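Local structure of methyltransferase-like protein 5 (1WY7) at residues 20-25 and 79-84; 172-177 and 192-197; 114-119 and 139-144. The protein probably transfers methyl groups from S-adenosylmethionine to a nucleic acid, putatively RNA, and binds the by-product S-adenosyl-L-homocysteine. One frame throughout, in Å; residues are numbered along the deposited sequence.

Contact 1: 20-25 and 79-84. With SAH (S-adenosyl-L-homocysteine), chain E.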
loop_
_atom_site.group_PDB
_atom_site.type_symbol
_atom_site.label_atom_id
_atom_site.label_comp_id
_atom_site.label_asym_id
_atom_site.label_seq_id
_atom_site.Cartn_x
_atom_site.Cartn_y
_atom_site.Cartn_z
ATOM N N ASN A 20 -14.777 -2.460 11.897
ATOM C CA ASN A 20 -15.322 -3.808 11.758
ATOM C C ASN A 20 -14.800 -4.365 10.440
ATOM O O ASN A 20 -15.461 -4.283 9.402
ATOM C CB ASN A 20 -16.855 -3.793 11.755
ATOM C CG ASN A 20 -17.452 -5.156 12.093
ATOM O OD1 ASN A 20 -16.785 -6.190 11.985
ATOM N ND2 ASN A 20 -18.721 -5.159 12.493
ATOM N N PRO A 21 -13.597 -4.949 10.474
ATOM C CA PRO A 21 -12.936 -5.527 9.301
ATOM C C PRO A 21 -13.795 -6.452 8.456
ATOM O O PRO A 21 -14.387 -7.403 8.964
ATOM C CB PRO A 21 -11.752 -6.282 9.902
ATOM C CG PRO A 21 -11.485 -5.573 11.170
ATOM C CD PRO A 21 -12.857 -5.293 11.700
ATOM N N LYS A 22 -13.841 -6.172 7.159
ATOM C CA LYS A 22 -14.583 -6.997 6.221
ATOM C C LYS A 22 -13.532 -7.938 5.640
ATOM O O LYS A 22 -12.716 -7.542 4.805
ATOM C CB LYS A 22 -15.219 -6.111 5.143
ATOM C CG LYS A 22 -16.225 -5.113 5.718
ATOM C CD LYS A 22 -16.635 -4.042 4.714
ATOM C CE LYS A 22 -17.851 -3.257 5.208
ATOM N NZ LYS A 22 -17.621 -2.626 6.540
ATOM N N VAL A 23 -13.539 -9.187 6.094
ATOM C CA VAL A 23 -12.537 -10.135 5.640
ATOM C C VAL A 23 -12.529 -10.405 4.145
ATOM O O VAL A 23 -11.459 -10.625 3.572
ATOM C CB VAL A 23 -12.629 -11.471 6.421
ATOM C CG1 VAL A 23 -11.531 -12.434 5.952
ATOM C CG2 VAL A 23 -12.480 -11.205 7.923
ATOM N N TRP A 24 -13.694 -10.366 3.504
ATOM C CA TRP A 24 -13.766 -10.625 2.068
ATOM C C TRP A 24 -13.079 -9.523 1.268
ATOM O O TRP A 24 -12.886 -9.650 0.059
ATOM C CB TRP A 24 -15.224 -10.771 1.625
ATOM C CG TRP A 24 -16.027 -9.562 1.815
ATOM C CD1 TRP A 24 -16.196 -8.542 0.928
ATOM C CD2 TRP A 24 -16.776 -9.217 2.978
ATOM N NE1 TRP A 24 -17.011 -7.577 1.468
ATOM C CE2 TRP A 24 -17.382 -7.967 2.729
ATOM C CE3 TRP A 24 -16.996 -9.841 4.214
ATOM C CZ2 TRP A 24 -18.200 -7.327 3.672
ATOM C CZ3 TRP A 24 -17.805 -9.208 5.152
ATOM C CH2 TRP A 24 -18.397 -7.961 4.874
ATOM N N LEU A 25 -12.723 -8.442 1.949
ATOM C CA LEU A 25 -12.025 -7.331 1.314
ATOM C C LEU A 25 -10.592 -7.282 1.855
ATOM O O LEU A 25 -9.855 -6.328 1.595
ATOM C CB LEU A 25 -12.715 -5.998 1.621
ATOM C CG LEU A 25 -14.090 -5.693 1.027
ATOM C CD1 LEU A 25 -14.475 -4.258 1.389
ATOM C CD2 LEU A 25 -14.051 -5.864 -0.486
ATOM N N GLU A 79 -9.955 4.044 -1.689
ATOM C CA GLU A 79 -10.540 3.017 -0.840
ATOM C C GLU A 79 -12.024 2.835 -1.182
ATOM O O GLU A 79 -12.765 3.812 -1.291
ATOM C CB GLU A 79 -10.376 3.438 0.620
ATOM C CG GLU A 79 -11.179 2.643 1.619
ATOM C CD GLU A 79 -10.818 1.182 1.606
ATOM O OE1 GLU A 79 -9.618 0.854 1.716
ATOM O OE2 GLU A 79 -11.738 0.361 1.491
ATOM N N VAL A 80 -12.459 1.584 -1.332
ATOM C CA VAL A 80 -13.852 1.297 -1.687
ATOM C C VAL A 80 -14.823 1.342 -0.511
ATOM O O VAL A 80 -16.020 1.545 -0.699
ATOM C CB VAL A 80 -13.989 -0.102 -2.342
ATOM C CG1 VAL A 80 -13.730 -1.185 -1.310
ATOM C CG2 VAL A 80 -15.378 -0.270 -2.958
ATOM N N ASP A 81 -14.306 1.166 0.699
ATOM C CA ASP A 81 -15.155 1.132 1.875
ATOM C C ASP A 81 -15.207 2.414 2.713
ATOM O O ASP A 81 -14.238 2.786 3.373
ATOM C CB ASP A 81 -14.740 -0.056 2.747
ATOM C CG ASP A 81 -15.653 -0.253 3.940
ATOM O OD1 ASP A 81 -15.367 -1.145 4.762
ATOM O OD2 ASP A 81 -16.660 0.480 4.063
ATOM N N LYS A 82 -16.365 3.068 2.689
ATOM C CA LYS A 82 -16.591 4.305 3.435
ATOM C C LYS A 82 -16.239 4.181 4.918
ATOM O O LYS A 82 -15.668 5.103 5.509
ATOM C CB LYS A 82 -18.058 4.729 3.298
ATOM C CG LYS A 82 -18.507 5.844 4.246
ATOM C CD LYS A 82 -17.636 7.095 4.135
ATOM C CE LYS A 82 -18.306 8.311 4.797
ATOM N NZ LYS A 82 -18.768 8.044 6.194
ATOM N N GLU A 83 -16.591 3.051 5.519
ATOM C CA GLU A 83 -16.305 2.823 6.934
ATOM C C GLU A 83 -14.814 2.846 7.248
ATOM O O GLU A 83 -14.407 3.166 8.365
ATOM C CB GLU A 83 -16.902 1.495 7.374
ATOM C CG GLU A 83 -18.409 1.524 7.493
ATOM C CD GLU A 83 -18.991 0.133 7.599
ATOM O OE1 GLU A 83 -19.099 -0.548 6.549
ATOM O OE2 GLU A 83 -19.323 -0.282 8.733
ATOM N N ALA A 84 -14.002 2.496 6.257
ATOM C CA ALA A 84 -12.560 2.512 6.423
ATOM C C ALA A 84 -12.105 3.963 6.300
ATOM O O ALA A 84 -11.205 4.405 7.010
ATOM C CB ALA A 84 -11.894 1.641 5.346
HETATM N N SAH E . -4.948 -0.607 6.450
HETATM C CA SAH E . -4.020 -0.899 5.339
HETATM C CB SAH E . -4.870 -1.348 4.139
HETATM C CG SAH E . -4.994 -2.825 4.255
HETATM S SD SAH E . -5.956 -3.844 3.120
HETATM C C SAH E . -3.196 0.341 5.120
HETATM O O SAH E . -3.112 1.180 6.070
HETATM O OXT SAH E . -2.663 0.419 3.963
HETATM C "C5'" SAH E . -6.250 -2.862 1.665
HETATM C "C4'" SAH E . -7.624 -2.204 1.460
HETATM O "O4'" SAH E . -8.106 -2.516 0.129
HETATM C "C3'" SAH E . -8.767 -2.711 2.342
HETATM O "O3'" SAH E . -8.923 -1.670 3.328
HETATM C "C2'" SAH E . -10.014 -2.758 1.444
HETATM O "O2'" SAH E . -11.245 -2.213 1.862
HETATM C "C1'" SAH E . -9.480 -2.208 0.111
HETATM N N9 SAH E . -10.076 -2.807 -1.074
HETATM C C8 SAH E . -10.434 -4.118 -1.339
HETATM N N7 SAH E . -10.934 -4.301 -2.535
HETATM C C5 SAH E . -10.909 -3.034 -3.109
HETATM C C6 SAH E . -11.290 -2.531 -4.383
HETATM N N6 SAH E . -11.800 -3.331 -5.345
HETATM N N1 SAH E . -11.144 -1.192 -4.660
HETATM C C2 SAH E . -10.624 -0.395 -3.697
HETATM N N3 SAH E . -10.222 -0.750 -2.455
HETATM C C4 SAH E . -10.387 -2.100 -2.218
#
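At the cofactor site of this class I methyltransferase fold, Lys22 and Leu25 of a loop meet Val80, Asp81 and Glu83 beside the S-adenosyl-L-homocysteine (SAH) ribose. Glu79, next to them, illustrates the acidic residue found near the end of the second strand in this fold: its two oxygens take the ribose hydroxyls separately, OE1 from SAH O3' at 3.1 Å and OE2 from SAH O2' at 2.6 Å. The anti lone pair of Glu79 OE2 also receives Asp81 N, and OE1 accepts from Gly59 N, so two donors grip each oxygen and would fix the carboxylate's rotation. Lys22 forms a salt-bridge network with Asp81 and Glu83. Its chain runs straight as far as CE and bends at the last torsion (chi4 57°), bringing NZ to 2.6 Å from Glu83 OE1, well above that carboxylate plane. The two side chains cross at about a right angle, whereas Lys22 and Asp81 meet tip to tip, in a weak bond of 3.2 Å from NZ to Asp81 OD1. Asp81 is at the same time an N-cap, its OD2 accepting Glu83 N at 3.0 Å. Leu25 CD1 touches Val80 CG1 at 4.2 Å, and Val80 CG1 lies 3.6 Å from SAH C4 of the adenine. Gln27 NE2 bonds both Asp81 OD1 and SAH. The contact thus joins the loop between helices 6-13 and 32-44 to the turn leading from strand 74-79 into helix 82-91.

Contact 2: 172-177 and 192-197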
loop_
_atom_site.group_PDB
_atom_site.type_symbol
_atom_site.label_atom_id
_atom_site.label_comp_id
_atom_site.label_asym_id
_atom_site.label_seq_id
_atom_site.Cartn_x
_atom_site.Cartn_y
_atom_site.Cartn_z
ATOM N N ARG A 172 13.134 -5.926 -4.297
ATOM C CA ARG A 172 12.194 -6.848 -3.677
ATOM C C ARG A 172 12.772 -7.191 -2.311
ATOM O O ARG A 172 13.815 -7.840 -2.218
ATOM C CB ARG A 172 12.014 -8.135 -4.499
ATOM C CG ARG A 172 10.924 -9.067 -3.931
ATOM C CD ARG A 172 10.924 -10.460 -4.559
ATOM N NE ARG A 172 11.953 -11.315 -3.973
ATOM C CZ ARG A 172 12.329 -12.495 -4.460
ATOM N NH1 ARG A 172 13.276 -13.194 -3.848
ATOM N NH2 ARG A 172 11.770 -12.977 -5.564
ATOM N N LEU A 173 12.107 -6.730 -1.258
ATOM C CA LEU A 173 12.550 -7.000 0.099
ATOM C C LEU A 173 11.595 -8.007 0.705
ATOM O O LEU A 173 10.375 -7.884 0.564
ATOM C CB LEU A 173 12.554 -5.721 0.943
ATOM C CG LEU A 173 13.181 -4.435 0.379
ATOM C CD1 LEU A 173 13.544 -3.545 1.554
ATOM C CD2 LEU A 173 14.411 -4.714 -0.474
ATOM N N THR A 174 12.144 -9.003 1.384
ATOM C CA THR A 174 11.311 -10.021 1.995
ATOM C C THR A 174 11.320 -9.917 3.520
ATOM O O THR A 174 12.385 -9.843 4.143
ATOM C CB THR A 174 11.772 -11.416 1.553
ATOM O OG1 THR A 174 11.886 -11.437 0.123
ATOM C CG2 THR A 174 10.775 -12.479 1.992
ATOM N N THR A 175 10.124 -9.879 4.108
ATOM C CA THR A 175 9.950 -9.789 5.560
ATOM C C THR A 175 8.739 -10.571 6.030
ATOM O O THR A 175 7.832 -10.874 5.257
ATOM C CB THR A 175 9.716 -8.345 6.074
ATOM O OG1 THR A 175 9.067 -7.577 5.056
ATOM C CG2 THR A 175 11.017 -7.692 6.501
ATOM N N LYS A 176 8.727 -10.874 7.321
ATOM C CA LYS A 176 7.630 -11.602 7.933
ATOM C C LYS A 176 6.785 -10.595 8.686
ATOM O O LYS A 176 7.313 -9.759 9.420
ATOM C CB LYS A 176 8.170 -12.639 8.921
ATOM C CG LYS A 176 9.457 -13.300 8.456
ATOM C CD LYS A 176 9.899 -14.439 9.367
ATOM C CE LYS A 176 9.117 -15.710 9.082
ATOM N NZ LYS A 176 9.677 -16.882 9.807
ATOM N N ILE A 177 5.475 -10.648 8.495
ATOM C CA ILE A 177 4.599 -9.734 9.212
ATOM C C ILE A 177 3.683 -10.549 10.098
ATOM O O ILE A 177 3.557 -11.761 9.930
ATOM C CB ILE A 177 3.731 -8.882 8.260
ATOM C CG1 ILE A 177 2.809 -9.785 7.425
ATOM C CG2 ILE A 177 4.635 -8.027 7.370
ATOM C CD1 ILE A 177 1.829 -9.011 6.552
ATOM N N ARG A 192 1.250 -15.126 11.127
ATOM C CA ARG A 192 2.577 -14.759 10.636
ATOM C C ARG A 192 2.825 -15.226 9.208
ATOM O O ARG A 192 2.978 -16.423 8.959
ATOM C CB ARG A 192 3.668 -15.342 11.547
ATOM C CG ARG A 192 3.730 -14.735 12.948
ATOM C CD ARG A 192 2.672 -15.328 13.877
ATOM N NE ARG A 192 3.188 -16.425 14.696
ATOM C CZ ARG A 192 4.184 -16.294 15.570
ATOM N NH1 ARG A 192 4.770 -15.116 15.738
ATOM N NH2 ARG A 192 4.592 -17.338 16.283
ATOM N N ILE A 193 2.857 -14.286 8.270
ATOM C CA ILE A 193 3.118 -14.623 6.875
ATOM C C ILE A 193 4.360 -13.904 6.379
ATOM O O ILE A 193 4.796 -12.916 6.955
ATOM C CB ILE A 193 1.969 -14.208 5.918
ATOM C CG1 ILE A 193 1.583 -12.758 6.182
ATOM C CG2 ILE A 193 0.794 -15.151 6.051
ATOM C CD1 ILE A 193 0.755 -12.137 5.068
ATOM N N THR A 194 4.915 -14.408 5.289
ATOM C CA THR A 194 6.087 -13.809 4.707
ATOM C C THR A 194 5.668 -13.107 3.432
ATOM O O THR A 194 5.058 -13.716 2.556
ATOM C CB THR A 194 7.118 -14.870 4.395
ATOM O OG1 THR A 194 7.385 -15.610 5.591
ATOM C CG2 THR A 194 8.399 -14.227 3.882
ATOM N N VAL A 195 5.980 -11.819 3.338
ATOM C CA VAL A 195 5.628 -11.045 2.158
ATOM C C VAL A 195 6.861 -10.428 1.497
ATOM O O VAL A 195 7.924 -10.306 2.113
ATOM C CB VAL A 195 4.636 -9.873 2.506
ATOM C CG1 VAL A 195 3.306 -10.426 3.033
ATOM C CG2 VAL A 195 5.256 -8.946 3.549
ATOM N N ASP A 196 6.702 -10.060 0.230
ATOM C CA ASP A 196 7.741 -9.400 -0.538
ATOM C C ASP A 196 7.237 -7.979 -0.739
ATOM O O ASP A 196 6.047 -7.761 -1.003
ATOM C CB ASP A 196 7.918 -10.030 -1.926
ATOM C CG ASP A 196 8.555 -11.396 -1.878
ATOM O OD1 ASP A 196 8.093 -12.271 -2.636
ATOM O OD2 ASP A 196 9.511 -11.597 -1.097
ATOM N N ILE A 197 8.137 -7.019 -0.598
ATOM C CA ILE A 197 7.808 -5.626 -0.830
ATOM C C ILE A 197 8.498 -5.341 -2.166
ATOM O O ILE A 197 9.726 -5.446 -2.280
ATOM C CB ILE A 197 8.379 -4.725 0.281
ATOM C CG1 ILE A 197 7.775 -5.135 1.625
ATOM C CG2 ILE A 197 8.095 -3.265 -0.040
ATOM C CD1 ILE A 197 8.280 -4.334 2.797
#
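Thr174 and Asp196 lie side by side and point the same way on one face of an antiparallel hairpin, strands 167-179 and 191-202. Thr174 OG1, beside its own backbone N (chi1 -50°), donates to Asp196 OD2 at 2.7 Å and meets it nearly along the C-O axis. Arg172 passes the same carboxylate at a slant, its CD 3.7 Å from Asp196 CG. Although the guanidinium and carboxylate planes are only 14° apart, OD2 of Asp196 lies well out of the guanidinium plane, 3.8 Å from Arg172 NE, which makes a long, purely electrostatic salt bridge. Asp196 OD1 is engaged by Arg155, itself close to Arg172. An alanine at Asp196 would probably leave Thr174 OG1 without its acceptor, and Arg155 and Arg172, whose like charges lie close, without their shared counter-charge. Farther along this face, the methyls Thr174 CG2 and Thr194 CG2 meet at 3.5 Å.

The opposite face is mainly aliphatic. Ile177 and Ile193 run side by side, each with CG1 between its backbone N and carbonyl carbon, and their CG1 atoms approach to 3.4 Å, tighter than usual van der Waals contact. Val195 crosses Ile177 at about a right angle, CG2 to CG2 4.0 Å. Thr175 OG1 is buried here with no polar partner in the model, 4.0 Å from Ile197 CD1. Paired backbone bonds at Leu173-Ile197, Thr175-Val195 and Ile177-Ile193 fix the register. Helix 32-44 touches Leu173, Ile177 and Ile197, while Phe122 meets Ile193 and Val195. The chemistry is therefore two-sided: charge and hydroxyl bonding on the face of Thr174 and Asp196, close aliphatic contact on the face turned to the helix.

Contact 3: 114-119 and 139-144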
loop_
_atom_site.group_PDB
_atom_site.type_symbol
_atom_site.label_atom_id
_atom_site.label_comp_id
_atom_site.label_asym_id
_atom_site.label_seq_id
_atom_site.Cartn_x
_atom_site.Cartn_y
_atom_site.Cartn_z
ATOM N N ASP A 114 2.676 10.615 -9.305
ATOM C CA ASP A 114 4.119 10.371 -9.423
ATOM C C ASP A 114 4.481 8.976 -8.928
ATOM O O ASP A 114 5.289 8.272 -9.547
ATOM C CB ASP A 114 4.934 11.373 -8.591
ATOM C CG ASP A 114 4.872 12.794 -9.130
ATOM O OD1 ASP A 114 4.951 12.974 -10.365
ATOM O OD2 ASP A 114 4.766 13.733 -8.308
ATOM N N ILE A 115 3.890 8.583 -7.803
ATOM C CA ILE A 115 4.184 7.288 -7.200
ATOM C C ILE A 115 2.947 6.575 -6.655
ATOM O O ILE A 115 2.000 7.196 -6.188
ATOM C CB ILE A 115 5.212 7.434 -6.000
ATOM C CG1 ILE A 115 6.650 7.575 -6.507
ATOM C CG2 ILE A 115 5.171 6.211 -5.095
ATOM C CD1 ILE A 115 6.996 8.928 -6.984
ATOM N N VAL A 116 2.969 5.252 -6.725
ATOM C CA VAL A 116 1.901 4.465 -6.152
ATOM C C VAL A 116 2.506 3.606 -5.035
ATOM O O VAL A 116 3.571 3.016 -5.208
ATOM C CB VAL A 116 1.245 3.481 -7.159
ATOM C CG1 VAL A 116 0.369 2.522 -6.390
ATOM C CG2 VAL A 116 0.417 4.220 -8.220
ATOM N N ILE A 117 1.835 3.558 -3.892
ATOM C CA ILE A 117 2.253 2.692 -2.802
ATOM C C ILE A 117 0.979 1.938 -2.462
ATOM O O ILE A 117 -0.111 2.514 -2.508
ATOM C CB ILE A 117 2.754 3.475 -1.573
ATOM C CG1 ILE A 117 1.646 4.378 -1.016
ATOM C CG2 ILE A 117 3.991 4.277 -1.966
ATOM C CD1 ILE A 117 2.092 5.244 0.178
HETATM N N MSE A 118 1.098 0.651 -2.158
HETATM C CA MSE A 118 -0.085 -0.116 -1.837
HETATM C C MSE A 118 0.174 -1.446 -1.146
HETATM O O MSE A 118 1.205 -2.090 -1.352
HETATM C CB MSE A 118 -0.926 -0.362 -3.117
HETATM C CG MSE A 118 -0.212 -1.105 -4.263
HETATM SE SE MSE A 118 -1.267 -1.298 -5.746
HETATM C CE MSE A 118 -0.313 -2.434 -6.679
ATOM N N ASN A 119 -0.789 -1.823 -0.312
ATOM C CA ASN A 119 -0.814 -3.091 0.409
ATOM C C ASN A 119 -2.162 -3.624 -0.082
ATOM O O ASN A 119 -3.143 -3.626 0.660
ATOM C CB ASN A 119 -0.860 -2.846 1.926
ATOM C CG ASN A 119 -0.911 -4.133 2.735
ATOM O OD1 ASN A 119 -1.028 -4.098 3.957
ATOM N ND2 ASN A 119 -0.821 -5.271 2.062
ATOM N N GLU A 139 -0.996 1.711 -14.763
ATOM C CA GLU A 139 -1.686 2.669 -15.614
ATOM C C GLU A 139 -1.452 4.132 -15.214
ATOM O O GLU A 139 -1.194 4.985 -16.066
ATOM C CB GLU A 139 -3.190 2.361 -15.541
ATOM C CG GLU A 139 -4.024 2.873 -16.681
ATOM C CD GLU A 139 -5.446 3.225 -16.255
ATOM O OE1 GLU A 139 -6.031 2.499 -15.422
ATOM O OE2 GLU A 139 -5.980 4.235 -16.763
ATOM N N ILE A 140 -1.534 4.423 -13.915
ATOM C CA ILE A 140 -1.401 5.805 -13.445
ATOM C C ILE A 140 -0.036 6.306 -12.979
ATOM O O ILE A 140 0.115 7.494 -12.696
ATOM C CB ILE A 140 -2.404 6.113 -12.294
ATOM C CG1 ILE A 140 -2.051 5.305 -11.039
ATOM C CG2 ILE A 140 -3.815 5.780 -12.726
ATOM C CD1 ILE A 140 -2.835 5.742 -9.788
ATOM N N SER A 141 0.959 5.434 -12.899
ATOM C CA SER A 141 2.272 5.874 -12.437
ATOM C C SER A 141 3.411 5.151 -13.139
ATOM O O SER A 141 3.196 4.142 -13.803
ATOM C CB SER A 141 2.392 5.654 -10.919
ATOM O OG SER A 141 3.652 6.099 -10.422
ATOM N N ASP A 142 4.622 5.678 -12.989
ATOM C CA ASP A 142 5.809 5.062 -13.579
ATOM C C ASP A 142 6.640 4.339 -12.511
ATOM O O ASP A 142 7.555 3.579 -12.840
ATOM C CB ASP A 142 6.663 6.112 -14.297
ATOM C CG ASP A 142 6.091 6.503 -15.658
ATOM O OD1 ASP A 142 6.485 7.571 -16.177
ATOM O OD2 ASP A 142 5.262 5.738 -16.210
ATOM N N VAL A 143 6.315 4.584 -11.238
ATOM C CA VAL A 143 6.984 3.921 -10.116
ATOM C C VAL A 143 5.930 3.366 -9.155
ATOM O O VAL A 143 5.098 4.108 -8.633
ATOM C CB VAL A 143 7.913 4.881 -9.331
ATOM C CG1 VAL A 143 8.553 4.124 -8.158
ATOM C CG2 VAL A 143 9.009 5.431 -10.245
ATOM N N VAL A 144 5.977 2.060 -8.914
ATOM C CA VAL A 144 5.010 1.400 -8.041
ATOM C C VAL A 144 5.654 0.601 -6.915
ATOM O O VAL A 144 6.615 -0.139 -7.146
ATOM C CB VAL A 144 4.124 0.410 -8.855
ATOM C CG1 VAL A 144 3.188 -0.345 -7.930
ATOM C CG2 VAL A 144 3.376 1.161 -9.945
#
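The carbonyl oxygen of Val143 receives Val116 N at 3.1 Å, and also has Ser141 OG at 3.0 Å. This is the seam of a beta-alpha-beta crossover, in which strand 115-118 leads through helix 131-140 to strand 143-149, its parallel neighbour in the methyltransferase sheet. Ser141 is the first residue to leave helical geometry after that helix. Its OG stands anti to its own N (chi1 -179°), a position that places it near two carbonyls. Besides Val143 O, Ser141 OG lies 2.9 Å from Asp114 O, the carbonyl just ahead of strand 115-118.

Around this polar point the side chains interlock. Val116 sends CG2 into the corner formed by the helix end, 3.6 Å from Ser141 CB and 3.9 Å from Ile140 CG1, the Val116 and Ile140 side chains crossing at about a right angle. On the same face Val116 CB is 4.2 Å from Val144 CG2. Ala137 of the helix touches both valines, and Leu56 of strand 52-56 touches Val116. Ile115 and Val143, on the other face, lie side by side and point the same way. Farther on, Asn119 enters the cofactor pocket and is bonded through its amide group to Thr30 and Tyr28; it opens an Asn-Pro-Pro-Phe sequence like that of N6-adenine methyltransferases, so the chain from Asn119 onward is probably part of the substrate site, as in those enzymes. Just before it, Met118, present as selenomethionine, stretches its terminal CE to 4.3 Å from Val144 CG1.

Overall arrangement
Followed from the N terminus, the chain closes three loops in series, none enclosing or crossing another. Contact 1 comes first: its long loop takes in helix 32-44, strand 52-56, helix 62-69 and strand 74-79 and returns beside the cofactor. Contact 3 follows, closing the crossover around helix 131-140 near the middle of the sheet. Contact 2 comes last, a beta hairpin of two long strands, of which 167-179 is an outermost strand of the sheet. Contacts 2 and 3 share that sheet, since strands 143-149 and 191-202 are neighbours, and their nearest atoms are about 6 Å apart. Contact 1 touches neither, its nearest atoms lying about 7 Å from contact 3 and about 12 Å from contact 2.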